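PDB 6M6Q: dicer Related Helicase from Caenorhabditis elegans, which probably couples ATP hydrolysis to work on RNA as a RIG-I-like-receptor family helicase in RNA interference, represented here by its N-terminal domain. Local coordinates for residues 189-203 against 296-310. Residues are numbered along the deposited sequence; the frame is centred on the assembly and turned at random. Where two conformers were deposited one is given.
Sequences RVAGAARGMIIMKHL and AMKNDPANRAALYFL
With chi1 at -79°, Asn303 swings its CG away from its own carbonyl carbon, and chi2 turns the amide so that both its ends meet the backbone of Arg195, at the break between helices 186-193 and 196-204. The first bond runs from Arg195 N to Asn303 OD1, 2.8 Å and nearly straight at 174°, with the donor tilted out of the carbonyl plane; the return bond, from Asn303 ND2 to Arg195 O, is longer at 3.3 Å. The second N-H of the amide goes to Asp300 OD1 at 2.8 Å, meeting the syn lone pair, so three bonds fix the amide's rotation. Asp300 is itself the N-cap of helix 301-310, its OD2 taking weak bonds from Ala302 N and Asn303 N, while Ile198 CD1 packs against the carboxylate.

To one side of these bonds, helices 189-193 and 301-310 run antiparallel, their axes 8.3 Å apart. The alanines are consistent with so close an approach: Ala193 CB meets Ala306 CB at 3.7 Å. Farther along, Val190 CG2 settles on Leu310, and the Arg189 chain crosses Phe309 at about a right angle, its guanidinium carrying on to Glu176. Across the other end, Ile199 CG1 lies 3.8 Å from Met297 CG, Ala296 fits among Ile199, His202 and Leu203, and the Asn299 amide, its ND2 hydrogen-bonded to Asp295 O, stacks over one face of the His202 ring, planes 22° apart.

Helix 262-271 backs Ala194, and Phe309 also meets Phe309 of the second subunit of the assembly. In this strandless N-terminal domain of helices and loops, helix 301-310 runs antiparallel to helix 186-193, while helix 196-204 packs on the turn before it and on Asp300 and Asn303, an asparagine bridging backbone beside an aspartate N-cap.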
ATOM      1  N   ARG B 189       0.406   4.647  -5.703  1.00 54.15           N
ATOM      2  CA  ARG B 189       1.091   5.118  -4.465  1.00 61.10           C
ATOM      3  C   ARG B 189       1.206   6.646  -4.466  1.00 63.87           C
ATOM      4  O   ARG B 189       0.918   7.254  -3.422  1.00 77.00           O
ATOM      5  CB  ARG B 189       2.474   4.485  -4.316  1.00 65.45           C
ATOM      6  CG  ARG B 189       2.431   2.997  -3.997  1.00 75.35           C
ATOM      7  CD  ARG B 189       3.805   2.351  -3.934  1.00 77.62           C
ATOM      8  NE  ARG B 189       3.750   0.971  -4.387  1.00 76.46           N
ATOM      9  CZ  ARG B 189       4.310   0.508  -5.497  1.00 78.92           C
ATOM     10  NH1 ARG B 189       4.162  -0.764  -5.822  1.00 81.34           N
ATOM     11  NH2 ARG B 189       5.010   1.310  -6.282  1.00 78.28           N
ATOM     12  N   VAL B 190       1.654   7.239  -5.565  1.00 62.32           N
ATOM     13  CA  VAL B 190       1.961   8.695  -5.616  1.00 66.76           C
ATOM     14  C   VAL B 190       0.640   9.475  -5.538  1.00 63.23           C
ATOM     15  O   VAL B 190       0.527  10.327  -4.652  1.00 63.82           O
ATOM     16  CB  VAL B 190       2.794   9.077  -6.855  1.00 71.88           C
ATOM     17  CG1 VAL B 190       3.253  10.528  -6.789  1.00 74.10           C
ATOM     18  CG2 VAL B 190       3.995   8.168  -7.025  1.00 71.65           C
ATOM     19  N   ALA B 191      -0.332   9.138  -6.393  1.00 60.40           N
ATOM     20  CA  ALA B 191      -1.670   9.774  -6.480  1.00 56.65           C
ATOM     21  C   ALA B 191      -2.401   9.666  -5.137  1.00 58.41           C
ATOM     22  O   ALA B 191      -3.089  10.619  -4.752  1.00 64.04           O
ATOM     23  CB  ALA B 191      -2.463   9.117  -7.576  1.00 57.40           C
ATOM     24  N   GLY B 192      -2.254   8.535  -4.457  1.00 64.15           N
ATOM     25  CA  GLY B 192      -2.910   8.257  -3.167  1.00 64.10           C
ATOM     26  C   GLY B 192      -2.307   9.055  -2.020  1.00 55.40           C
ATOM     27  O   GLY B 192      -3.064   9.414  -1.107  1.00 55.24           O
ATOM     28  N   ALA B 193      -0.992   9.278  -2.034  1.00 56.79           N
ATOM     29  CA  ALA B 193      -0.239   9.971  -0.960  1.00 63.61           C
ATOM     30  C   ALA B 193      -0.274  11.492  -1.173  1.00 70.58           C
ATOM     31  O   ALA B 193      -0.159  12.228  -0.178  1.00 79.62           O
ATOM     32  CB  ALA B 193       1.177   9.466  -0.913  1.00 63.07           C
ATOM     33  N   ALA B 194      -0.407  11.944  -2.418  1.00 64.48           N
ATOM     34  CA  ALA B 194      -0.334  13.373  -2.791  1.00 68.81           C
ATOM     35  C   ALA B 194      -1.500  14.151  -2.168  1.00 65.81           C
ATOM     36  O   ALA B 194      -2.583  13.560  -1.955  1.00 68.95           O
ATOM     37  CB  ALA B 194      -0.322  13.522  -4.291  1.00 75.51           C
ATOM     38  N   ARG B 195      -1.268  15.441  -1.924  1.00 62.83           N
ATOM     39  CA  ARG B 195      -2.284  16.419  -1.454  0.50 64.48           C
ATOM     40  C   ARG B 195      -2.476  17.476  -2.557  1.00 65.04           C
ATOM     41  O   ARG B 195      -1.694  18.457  -2.585  1.00 63.50           O
ATOM     42  CB  ARG B 195      -1.850  17.048  -0.120  0.50 65.90           C
ATOM     43  CG  ARG B 195      -1.612  16.053   1.015  0.50 67.41           C
ATOM     44  CD  ARG B 195      -2.880  15.579   1.722  0.50 71.81           C
ATOM     45  NE  ARG B 195      -3.085  14.135   1.598  0.50 74.22           N
ATOM     46  CZ  ARG B 195      -2.615  13.217   2.450  0.50 69.44           C
ATOM     47  NH1 ARG B 195      -1.924  13.591   3.516  0.50 69.42           N
ATOM     48  NH2 ARG B 195      -2.850  11.933   2.236  0.50 65.48           N
ATOM     49  N   GLY B 196      -3.454  17.253  -3.429  1.00 64.68           N
ATOM     50  CA  GLY B 196      -3.686  18.002  -4.676  1.00 65.32           C
ATOM     51  C   GLY B 196      -3.772  19.503  -4.479  1.00 68.19           C
ATOM     52  O   GLY B 196      -3.373  20.213  -5.405  1.00 74.69           O
ATOM     53  N   MET B 197      -4.374  19.985  -3.389  1.00 68.72           N
ATOM     54  CA  MET B 197      -4.663  21.437  -3.229  1.00 71.36           C
ATOM     55  C   MET B 197      -3.356  22.239  -3.263  1.00 67.43           C
ATOM     56  O   MET B 197      -3.317  23.282  -3.933  1.00 69.27           O
ATOM     57  CB  MET B 197      -5.405  21.737  -1.935  1.00 75.24           C
ATOM     58  CG  MET B 197      -6.394  22.838  -2.112  1.00 78.22           C
ATOM     59  SD  MET B 197      -7.031  23.413  -0.579  1.00 86.78           S
ATOM     60  CE  MET B 197      -8.547  24.182  -1.148  1.00 84.69           C
ATOM     61  N   ILE B 198      -2.332  21.762  -2.571  1.00 67.15           N
ATOM     62  CA  ILE B 198      -1.002  22.429  -2.461  1.00 72.23           C
ATOM     63  C   ILE B 198      -0.272  22.335  -3.820  1.00 72.26           C
ATOM     64  O   ILE B 198       0.413  23.299  -4.195  1.00 75.43           O
ATOM     65  CB  ILE B 198      -0.187  21.810  -1.306  1.00 78.99           C
ATOM     66  CG1 ILE B 198      -0.993  21.747  -0.001  1.00 79.63           C
ATOM     67  CG2 ILE B 198       1.124  22.555  -1.112  1.00 90.10           C
ATOM     68  CD1 ILE B 198      -0.508  20.689   0.971  1.00 84.26           C
ATOM     69  N   ILE B 199      -0.469  21.242  -4.563  1.00 68.92           N
ATOM     70  CA  ILE B 199       0.118  21.047  -5.922  1.00 65.06           C
ATOM     71  C   ILE B 199      -0.538  22.063  -6.881  1.00 71.05           C
ATOM     72  O   ILE B 199       0.196  22.689  -7.666  1.00 72.71           O
ATOM     73  CB  ILE B 199      -0.041  19.585  -6.398  1.00 60.23           C
ATOM     74  CG1 ILE B 199       0.508  18.595  -5.366  1.00 62.25           C
ATOM     75  CG2 ILE B 199       0.609  19.387  -7.758  1.00 58.63           C
ATOM     76  CD1 ILE B 199      -0.009  17.179  -5.512  1.00 59.80           C
ATOM     77  N   MET B 200      -1.860  22.253  -6.794  1.00 71.13           N
ATOM     78  CA  MET B 200      -2.626  23.163  -7.694  1.00 73.81           C
ATOM     79  C   MET B 200      -2.158  24.612  -7.452  1.00 79.84           C
ATOM     80  O   MET B 200      -1.942  25.334  -8.454  1.00 84.76           O
ATOM     81  CB  MET B 200      -4.138  23.031  -7.455  1.00 76.44           C
ATOM     82  CG  MET B 200      -5.021  23.907  -8.357  1.00 74.20           C
ATOM     83  SD  MET B 200      -5.502  23.110  -9.911  1.00 71.20           S
ATOM     84  CE  MET B 200      -4.034  23.414 -10.888  1.00 68.07           C
ATOM     85  N   LYS B 201      -1.923  24.988  -6.188  1.00 81.16           N
ATOM     86  CA  LYS B 201      -1.495  26.360  -5.777  1.00 85.62           C
ATOM     87  C   LYS B 201      -0.115  26.676  -6.376  1.00 82.70           C
ATOM     88  O   LYS B 201       0.043  27.789  -6.926  1.00 77.71           O
ATOM     89  CB  LYS B 201      -1.481  26.478  -4.248  1.00 92.53           C
ATOM     90  CG  LYS B 201      -0.884  27.767  -3.687  1.00103.41           C
ATOM     91  CD  LYS B 201      -1.097  27.962  -2.172  1.00113.26           C
ATOM     92  CE  LYS B 201      -0.429  26.906  -1.300  1.00123.19           C
ATOM     93  NZ  LYS B 201       1.057  26.924  -1.407  1.00116.90           N
ATOM     94  N   HIS B 202       0.843  25.746  -6.277  1.00 76.39           N
ATOM     95  CA  HIS B 202       2.254  25.953  -6.702  1.00 80.39           C
ATOM     96  C   HIS B 202       2.356  25.940  -8.228  1.00 78.10           C
ATOM     97  O   HIS B 202       3.197  26.701  -8.762  1.00 89.06           O
ATOM     98  CB  HIS B 202       3.191  24.924  -6.066  1.00 83.73           C
ATOM     99  CG  HIS B 202       3.512  25.215  -4.638  1.00 96.87           C
ATOM    100  ND1 HIS B 202       3.208  24.332  -3.619  1.00103.48           N
ATOM    101  CD2 HIS B 202       4.083  26.289  -4.046  1.00 93.35           C
ATOM    102  CE1 HIS B 202       3.600  24.840  -2.466  1.00 91.79           C
ATOM    103  NE2 HIS B 202       4.146  26.029  -2.701  1.00 93.36           N
ATOM    104  N   LEU B 203       1.543  25.124  -8.908  1.00 67.53           N
ATOM    105  CA  LEU B 203       1.552  25.048 -10.393  1.00 74.24           C
ATOM    106  C   LEU B 203       0.962  26.347 -10.952  1.00 78.35           C
ATOM    107  O   LEU B 203       1.423  26.797 -12.016  1.00 81.77           O
ATOM    108  CB  LEU B 203       0.765  23.822 -10.881  1.00 72.02           C
ATOM    109  CG  LEU B 203       1.462  22.467 -10.716  1.00 73.77           C
ATOM    110  CD1 LEU B 203       0.494  21.339 -11.046  1.00 73.77           C
ATOM    111  CD2 LEU B 203       2.729  22.353 -11.580  1.00 69.86           C
ATOM    112  N   ALA B 296       6.201  21.439  -7.267  1.00 74.94           N
ATOM    113  CA  ALA B 296       4.885  21.707  -6.640  1.00 77.06           C
ATOM    114  C   ALA B 296       4.620  20.711  -5.493  1.00 73.72           C
ATOM    115  O   ALA B 296       3.598  20.876  -4.777  1.00 69.01           O
ATOM    116  CB  ALA B 296       3.802  21.639  -7.695  1.00 77.85           C
ATOM    117  N   MET B 297       5.496  19.724  -5.314  1.00 72.96           N
ATOM    118  CA  MET B 297       5.321  18.640  -4.308  1.00 80.22           C
ATOM    119  C   MET B 297       6.473  18.618  -3.280  1.00 80.84           C
ATOM    120  O   MET B 297       6.286  17.991  -2.225  1.00 80.32           O
ATOM    121  CB  MET B 297       5.233  17.278  -4.997  1.00 75.73           C
ATOM    122  CG  MET B 297       3.912  17.054  -5.691  1.00 70.79           C
ATOM    123  SD  MET B 297       3.929  15.553  -6.676  1.00 69.41           S
ATOM    124  CE  MET B 297       3.887  14.332  -5.364  1.00 79.52           C
ATOM    125  N   LYS B 298       7.581  19.317  -3.530  1.00 78.14           N
ATOM    126  CA  LYS B 298       8.783  19.276  -2.654  1.00 84.69           C
ATOM    127  C   LYS B 298       8.600  20.175  -1.408  1.00 91.14           C
ATOM    128  O   LYS B 298       9.437  20.062  -0.493  1.00100.35           O
ATOM    129  CB  LYS B 298      10.024  19.676  -3.451  1.00 90.14           C
ATOM    130  CG  LYS B 298       9.986  21.075  -4.044  1.00 97.79           C
ATOM    131  CD  LYS B 298      11.365  21.632  -4.356  1.00102.43           C
ATOM    132  CE  LYS B 298      11.323  23.030  -4.940  1.00 95.61           C
ATOM    133  NZ  LYS B 298      12.674  23.502  -5.324  1.00 93.46           N
ATOM    134  N   ASN B 299       7.508  20.941  -1.309  1.00 95.58           N
ATOM    135  CA  ASN B 299       7.397  22.099  -0.367  1.00 94.05           C
ATOM    136  C   ASN B 299       6.850  21.678   1.002  1.00 88.87           C
ATOM    137  O   ASN B 299       7.183  22.354   1.976  1.00 97.68           O
ATOM    138  CB  ASN B 299       6.494  23.195  -0.906  1.00 97.82           C
ATOM    139  CG  ASN B 299       6.808  23.532  -2.336  1.00 99.11           C
ATOM    140  OD1 ASN B 299       7.691  24.338  -2.608  1.00101.86           O
ATOM    141  ND2 ASN B 299       6.129  22.871  -3.253  1.00 94.88           N
ATOM    142  N   ASP B 300       5.947  20.702   1.053  1.00 85.74           N
ATOM    143  CA  ASP B 300       5.259  20.301   2.316  1.00 88.69           C
ATOM    144  C   ASP B 300       5.574  18.835   2.619  1.00 87.25           C
ATOM    145  O   ASP B 300       5.791  18.049   1.705  1.00 89.69           O
ATOM    146  CB  ASP B 300       3.758  20.593   2.250  1.00 83.90           C
ATOM    147  CG  ASP B 300       2.983  19.652   1.351  1.00 83.65           C
ATOM    148  OD1 ASP B 300       2.999  19.882   0.116  1.00 77.86           O
ATOM    149  OD2 ASP B 300       2.337  18.722   1.893  1.00 81.03           O
ATOM    150  N   PRO B 301       5.653  18.439   3.914  1.00 89.42           N
ATOM    151  CA  PRO B 301       6.087  17.089   4.287  1.00 88.07           C
ATOM    152  C   PRO B 301       5.226  15.934   3.729  1.00 87.68           C
ATOM    153  O   PRO B 301       5.768  14.846   3.577  1.00 84.97           O
ATOM    154  CB  PRO B 301       6.032  17.107   5.834  1.00 94.28           C
ATOM    155  CG  PRO B 301       5.134  18.296   6.183  1.00 89.55           C
ATOM    156  CD  PRO B 301       5.404  19.298   5.087  1.00 91.94           C
ATOM    157  N   ALA B 302       3.926  16.163   3.479  1.00 77.96           N
ATOM    158  CA  ALA B 302       2.979  15.144   2.957  1.00 76.18           C
ATOM    159  C   ALA B 302       3.318  14.810   1.495  1.00 76.50           C
ATOM    160  O   ALA B 302       3.434  13.605   1.163  1.00 72.48           O
ATOM    161  CB  ALA B 302       1.558  15.624   3.096  1.00 72.05           C
ATOM    162  N   ASN B 303       3.433  15.832   0.649  1.00 75.21           N
ATOM    163  CA  ASN B 303       3.725  15.684  -0.804  1.00 73.66           C
ATOM    164  C   ASN B 303       5.190  15.270  -0.993  1.00 76.46           C
ATOM    165  O   ASN B 303       5.475  14.557  -1.964  1.00 68.29           O
ATOM    166  CB  ASN B 303       3.412  16.964  -1.580  1.00 65.56           C
ATOM    167  CG  ASN B 303       1.935  17.124  -1.856  1.00 63.46           C
ATOM    168  OD1 ASN B 303       1.319  16.231  -2.428  1.00 60.85           O
ATOM    169  ND2 ASN B 303       1.362  18.259  -1.481  1.00 60.86           N
ATOM    170  N   ARG B 304       6.075  15.743  -0.108  1.00 79.01           N
ATOM    171  CA  ARG B 304       7.525  15.428  -0.086  1.00 81.88           C
ATOM    172  C   ARG B 304       7.672  13.923   0.095  1.00 75.99           C
ATOM    173  O   ARG B 304       8.447  13.318  -0.642  1.00 84.96           O
ATOM    174  CB  ARG B 304       8.216  16.194   1.052  1.00 83.45           C
ATOM    175  CG  ARG B 304       9.666  16.574   0.787  1.00 86.25           C
ATOM    176  CD  ARG B 304      10.210  17.439   1.909  1.00 96.72           C
ATOM    177  NE  ARG B 304      10.377  16.702   3.163  1.00102.19           N
ATOM    178  CZ  ARG B 304      10.486  17.265   4.368  1.00100.31           C
ATOM    179  NH1 ARG B 304      10.422  18.579   4.500  1.00 97.85           N
ATOM    180  NH2 ARG B 304      10.641  16.507   5.439  1.00 97.60           N
ATOM    181  N   ALA B 305       6.873  13.348   0.989  1.00 73.90           N
ATOM    182  CA  ALA B 305       6.835  11.896   1.265  1.00 77.11           C
ATOM    183  C   ALA B 305       6.283  11.165   0.043  1.00 72.58           C
ATOM    184  O   ALA B 305       6.836  10.112  -0.307  1.00 73.18           O
ATOM    185  CB  ALA B 305       6.010  11.611   2.494  1.00 79.94           C
ATOM    186  N   ALA B 306       5.284  11.759  -0.621  1.00 68.14           N
ATOM    187  CA  ALA B 306       4.642  11.230  -1.842  1.00 60.90           C
ATOM    188  C   ALA B 306       5.658  11.176  -2.990  1.00 63.24           C
ATOM    189  O   ALA B 306       5.551  10.265  -3.814  1.00 63.63           O
ATOM    190  CB  ALA B 306       3.461  12.075  -2.198  1.00 67.10           C
ATOM    191  N   LEU B 307       6.606  12.121  -3.030  1.00 67.98           N
ATOM    192  CA  LEU B 307       7.672  12.199  -4.071  1.00 75.44           C
ATOM    193  C   LEU B 307       8.610  10.992  -3.948  1.00 76.81           C
ATOM    194  O   LEU B 307       9.092  10.539  -4.992  1.00 76.79           O
ATOM    195  CB  LEU B 307       8.469  13.507  -3.936  1.00 79.23           C
ATOM    196  CG  LEU B 307       7.875  14.750  -4.605  1.00 78.47           C
ATOM    197  CD1 LEU B 307       8.737  15.973  -4.331  1.00 76.80           C
ATOM    198  CD2 LEU B 307       7.710  14.554  -6.104  1.00 82.48           C
ATOM    199  N   TYR B 308       8.891  10.513  -2.730  1.00 78.24           N
ATOM    200  CA  TYR B 308       9.856   9.397  -2.488  1.00 85.96           C
ATOM    201  C   TYR B 308       9.279   8.082  -3.038  1.00 86.61           C
ATOM    202  O   TYR B 308      10.082   7.178  -3.352  1.00 91.04           O
ATOM    203  CB  TYR B 308      10.255   9.286  -1.007  1.00 88.20           C
ATOM    204  CG  TYR B 308      11.205  10.364  -0.543  1.00 87.32           C
ATOM    205  CD1 TYR B 308      10.723  11.532   0.022  1.00 87.88           C
ATOM    206  CD2 TYR B 308      12.572  10.270  -0.754  1.00 88.82           C
ATOM    207  CE1 TYR B 308      11.569  12.566   0.396  1.00 90.66           C
ATOM    208  CE2 TYR B 308      13.438  11.289  -0.373  1.00 89.57           C
ATOM    209  CZ  TYR B 308      12.934  12.444   0.205  1.00 89.10           C
ATOM    210  OH  TYR B 308      13.759  13.467   0.578  1.00 83.09           O
ATOM    211  N   PHE B 309       7.953   8.003  -3.234  1.00 81.83           N
ATOM    212  CA  PHE B 309       7.278   6.882  -3.951  1.00 88.90           C
ATOM    213  C   PHE B 309       7.547   6.983  -5.453  1.00 88.11           C
ATOM    214  O   PHE B 309       7.770   5.945  -6.084  1.00 90.82           O
ATOM    215  CB  PHE B 309       5.763   6.908  -3.750  1.00102.28           C
ATOM    216  CG  PHE B 309       5.280   6.546  -2.371  1.00105.46           C
ATOM    217  CD1 PHE B 309       4.843   5.260  -2.089  1.00105.82           C
ATOM    218  CD2 PHE B 309       5.209   7.503  -1.366  1.00107.06           C
ATOM    219  CE1 PHE B 309       4.371   4.933  -0.828  1.00112.16           C
ATOM    220  CE2 PHE B 309       4.756   7.167  -0.099  1.00105.06           C
ATOM    221  CZ  PHE B 309       4.332   5.887   0.164  1.00115.40           C
ATOM    222  N   LEU B 310       7.434   8.196  -5.999  1.00 88.27           N
ATOM    223  CA  LEU B 310       7.604   8.509  -7.439  1.00 87.70           C
ATOM    224  C   LEU B 310       9.045   8.204  -7.888  1.00 83.30           C
ATOM    225  O   LEU B 310       9.205   7.559  -8.945  1.00 75.01           O
ATOM    226  CB  LEU B 310       7.259   9.982  -7.663  1.00 90.39           C
ATOM    227  CG  LEU B 310       7.239  10.424  -9.123  1.00 90.55           C
ATOM    228  CD1 LEU B 310       6.036   9.830  -9.843  1.00 85.62           C
ATOM    229  CD2 LEU B 310       7.257  11.945  -9.236  1.00 89.72           C
TER